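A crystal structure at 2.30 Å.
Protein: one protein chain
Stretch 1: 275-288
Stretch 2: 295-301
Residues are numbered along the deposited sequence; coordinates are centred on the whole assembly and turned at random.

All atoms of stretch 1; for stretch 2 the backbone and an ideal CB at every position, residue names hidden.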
# COMPACT_ATOMS: atom_id res chain seq x y z
N ARG A 275 3.56 -9.21 16.70
CA ARG A 275 4.19 -9.17 15.39
C ARG A 275 5.64 -8.75 15.50
O ARG A 275 6.36 -8.83 14.52
CB ARG A 275 3.44 -8.24 14.45
CG ARG A 275 2.15 -8.83 13.91
CD ARG A 275 1.36 -7.79 13.15
NE ARG A 275 0.74 -6.85 14.06
CZ ARG A 275 -0.31 -6.11 13.75
NH1 ARG A 275 -0.84 -6.19 12.53
NH2 ARG A 275 -0.83 -5.28 14.64
N LEU A 276 6.05 -8.32 16.69
CA LEU A 276 7.39 -7.78 16.92
C LEU A 276 8.53 -8.66 16.40
O LEU A 276 9.36 -8.21 15.58
CB LEU A 276 7.60 -7.52 18.42
CG LEU A 276 8.97 -6.98 18.83
CD1 LEU A 276 9.21 -5.64 18.16
CD2 LEU A 276 9.06 -6.81 20.35
N LYS A 277 8.57 -9.92 16.86
CA LYS A 277 9.63 -10.86 16.47
C LYS A 277 9.30 -11.63 15.18
O LYS A 277 10.19 -12.23 14.57
CB LYS A 277 9.91 -11.87 17.60
CG LYS A 277 10.13 -11.23 18.95
CD LYS A 277 10.16 -12.30 20.05
CE LYS A 277 10.75 -11.76 21.34
NZ LYS A 277 10.78 -12.82 22.38
N MET A 278 8.04 -11.60 14.77
CA MET A 278 7.68 -12.12 13.46
C MET A 278 8.31 -11.24 12.39
O MET A 278 8.58 -11.69 11.28
CB MET A 278 6.16 -12.18 13.29
CG MET A 278 5.43 -12.98 14.37
SD MET A 278 3.63 -13.01 14.16
CE MET A 278 3.51 -13.89 12.60
N LEU A 279 8.53 -9.96 12.72
CA LEU A 279 9.04 -8.98 11.76
C LEU A 279 10.52 -8.66 11.96
O LEU A 279 11.28 -8.63 11.00
CB LEU A 279 8.22 -7.67 11.84
CG LEU A 279 6.75 -7.70 11.43
CD1 LEU A 279 6.02 -6.44 11.86
CD2 LEU A 279 6.62 -7.92 9.95
N ALA A 280 10.92 -8.41 13.21
CA ALA A 280 12.27 -7.91 13.50
C ALA A 280 13.24 -8.98 14.04
O ALA A 280 12.87 -9.84 14.84
CB ALA A 280 12.18 -6.77 14.49
N THR A 281 14.50 -8.88 13.63
CA THR A 281 15.55 -9.68 14.21
C THR A 281 16.14 -8.90 15.38
O THR A 281 16.20 -7.67 15.35
CB THR A 281 16.64 -9.99 13.21
OG1 THR A 281 17.30 -8.77 12.84
CG2 THR A 281 16.07 -10.67 11.97
N PRO A 282 16.58 -9.62 16.43
CA PRO A 282 17.09 -8.97 17.64
C PRO A 282 18.43 -8.26 17.42
O PRO A 282 19.14 -8.61 16.48
CB PRO A 282 17.25 -10.13 18.62
CG PRO A 282 17.47 -11.35 17.73
CD PRO A 282 16.61 -11.10 16.52
N LYS A 283 18.76 -7.28 18.25
CA LYS A 283 20.10 -6.68 18.21
C LYS A 283 21.16 -7.73 18.54
O LYS A 283 20.91 -8.65 19.34
CB LYS A 283 20.20 -5.51 19.19
CG LYS A 283 19.24 -4.38 18.95
CD LYS A 283 19.03 -3.55 20.23
CE LYS A 283 20.35 -3.10 20.85
NZ LYS A 283 20.08 -2.30 22.07
N THR A 284 22.35 -7.62 17.95
CA THR A 284 23.45 -8.52 18.30
C THR A 284 24.53 -7.77 19.04
O THR A 284 25.30 -8.35 19.81
CB THR A 284 24.07 -9.20 17.08
OG1 THR A 284 24.63 -8.20 16.22
CG2 THR A 284 23.03 -10.02 16.34
N GLY A 285 24.58 -6.46 18.83
CA GLY A 285 25.52 -5.61 19.53
C GLY A 285 24.82 -4.76 20.57
O GLY A 285 23.61 -4.56 20.53
N SER A 286 25.61 -4.24 21.51
CA SER A 286 25.13 -3.32 22.53
C SER A 286 25.30 -1.89 22.08
O SER A 286 26.24 -1.58 21.34
CB SER A 286 25.89 -3.52 23.83
OG SER A 286 25.57 -2.50 24.78
N VAL A 287 24.43 -1.01 22.58
CA VAL A 287 24.55 0.41 22.30
C VAL A 287 25.90 0.94 22.78
O VAL A 287 26.37 1.98 22.31
CB VAL A 287 23.42 1.22 22.96
CG1 VAL A 287 22.07 0.86 22.36
CG2 VAL A 287 23.41 0.99 24.46
N ASN A 288 26.53 0.24 23.71
CA ASN A 288 27.83 0.66 24.21
C ASN A 288 28.96 -0.01 23.43
O ASN A 288 30.13 0.09 23.80
CB ASN A 288 27.95 0.36 25.70
CG ASN A 288 26.93 1.14 26.53
OD1 ASN A 288 27.05 2.36 26.71
ND2 ASN A 288 25.93 0.43 27.04
N UNK A 295 19.94 -8.33 29.89
CA UNK A 295 19.25 -7.15 30.36
C UNK A 295 19.05 -6.06 29.32
O UNK A 295 18.03 -5.38 29.36
CB UNK A 295 20.02 -6.57 31.55
N UNK A 296 19.99 -5.89 28.38
CA UNK A 296 19.83 -4.82 27.40
C UNK A 296 18.75 -5.16 26.39
O UNK A 296 18.72 -6.27 25.86
CB UNK A 296 21.15 -4.55 26.68
N UNK A 297 17.87 -4.18 26.15
CA UNK A 297 16.79 -4.30 25.18
C UNK A 297 17.28 -4.86 23.87
O UNK A 297 18.28 -4.40 23.31
CB UNK A 297 16.13 -2.94 24.95
N UNK A 298 16.56 -5.87 23.40
CA UNK A 298 16.92 -6.61 22.19
C UNK A 298 16.26 -6.02 20.94
O UNK A 298 16.70 -6.30 19.82
CB UNK A 298 16.53 -8.08 22.34
N UNK A 299 15.21 -5.22 21.12
CA UNK A 299 14.42 -4.75 19.99
C UNK A 299 14.31 -3.25 19.94
O UNK A 299 13.57 -2.63 20.70
CB UNK A 299 13.02 -5.36 20.04
N UNK A 300 15.08 -2.67 19.01
CA UNK A 300 15.05 -1.24 18.75
C UNK A 300 15.17 -0.97 17.26
O UNK A 300 15.95 -1.63 16.57
CB UNK A 300 16.17 -0.53 19.51
N UNK A 301 14.39 -0.02 16.75
CA UNK A 301 14.47 0.35 15.35
C UNK A 301 15.49 1.46 15.12
O UNK A 301 16.11 1.95 16.07
CB UNK A 301 13.09 0.79 14.84

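Position 295 has phi/psi of 91/-33, and its ideal CB finds nothing of stretch 1 within 5.5 Å. Positive phi by itself favours glycine, and Gly 295 is the deposited residue.

At position 296 CA-to-CB points toward stretch 1, and the ideal CB lies 5.2 Å from both Ser 286 OG and Lys 283 NZ. An amine, a hydroxyl and the backbone N of Val 287 all lie ahead, so an acceptor of some length is called for: glutamate suits best, glutamine is possible, and aspartate would have less reach. The residue is Glu 296, extended with chi1 and chi2 both t. Its OE2 accepts from Lys 283 NZ at 2.8 Å, in a salt bridge, and from Val 287 N at 2.8 Å with an N-H...O angle of 169°. Its OE1 takes a very short hydrogen bond, 2.5 Å, from Ser 286 OG.

Position 297 points sideways. Its backbone O already receives Lys 283 NZ at 3.0 Å, a bond indifferent to residue type; the ideal CB stays 4.9 Å from Lys 283 NZ, so stretch 1 leaves the choice wide, with an acid or other polar residue reasonable near the amine. Glu 297 turns back on its own stretch, where OE2 accepts from the backbone N of 299 at 2.9 Å.

Position 298 is also sideways, its ideal CB 4.3 Å from Pro 282 CB. The main chain makes a short, nearly straight link: Lys 283 N donates to the O of 298 at 2.8 Å and 169°. A medium apolar side chain would suit the proline, and Leu 298 meets it.

The ideal CB of position 299 is 4.2 Å from Leu 276 CD2. Although CA-to-CB runs sideways, Leu 276, Ala 280 and Pro 282 offer an apolar surface beyond it, and the O of Ala 280 offers an acceptor. A large, flat side chain would suit, phenylalanine or tyrosine among others. Tyr 299 lays one ring face against Leu 276, with CG 4.1 Å from Leu 276 CD2, while the O of Ala 280 sits at the ring edge, 3.6 Å from CE1. The hydroxyl gains a water, 2.8 Å from OH, which donates to Ala 280 O at 2.9 Å.

At position 300 the ideal CB is 4.2 Å from Lys 283 CD, so an acid able to reach the amine is favoured, though glutamine could also accept. In Glu 300 the side-chain end comes nearer, and OE1 forms a salt bridge with Lys 283 NZ at 3.0 Å.

Position 301 is out of reach and unconstrained by stretch 1; it is Gly 301.

Stretch 2 295-301: GEELYEG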
# COMPACT_ATOMS: atom_id res chain seq x y z
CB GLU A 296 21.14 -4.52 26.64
CG GLU A 296 20.95 -3.42 25.56
CD GLU A 296 22.26 -2.89 24.97
OE1 GLU A 296 23.33 -3.22 25.54
OE2 GLU A 296 22.21 -2.14 23.95
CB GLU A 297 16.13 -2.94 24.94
CG GLU A 297 15.03 -2.99 23.90
CD GLU A 297 13.94 -3.95 24.27
OE1 GLU A 297 13.33 -3.76 25.34
OE2 GLU A 297 13.68 -4.91 23.51
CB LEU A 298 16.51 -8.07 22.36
CG LEU A 298 17.43 -8.98 23.19
CD1 LEU A 298 16.86 -10.37 23.29
CD2 LEU A 298 18.81 -9.07 22.55
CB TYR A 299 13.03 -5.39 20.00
CG TYR A 299 13.15 -6.87 19.75
CD1 TYR A 299 13.25 -7.36 18.46
CD2 TYR A 299 13.22 -7.78 20.82
CE1 TYR A 299 13.40 -8.70 18.21
CE2 TYR A 299 13.38 -9.16 20.58
CZ TYR A 299 13.47 -9.60 19.28
OH TYR A 299 13.61 -10.93 19.00
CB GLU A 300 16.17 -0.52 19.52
CG GLU A 300 15.98 -0.50 21.04
CD GLU A 300 17.24 -0.12 21.81
OE1 GLU A 300 18.34 0.01 21.21
OE2 GLU A 300 17.14 0.06 23.04
O HOH W 1 13.55 -12.10 16.44
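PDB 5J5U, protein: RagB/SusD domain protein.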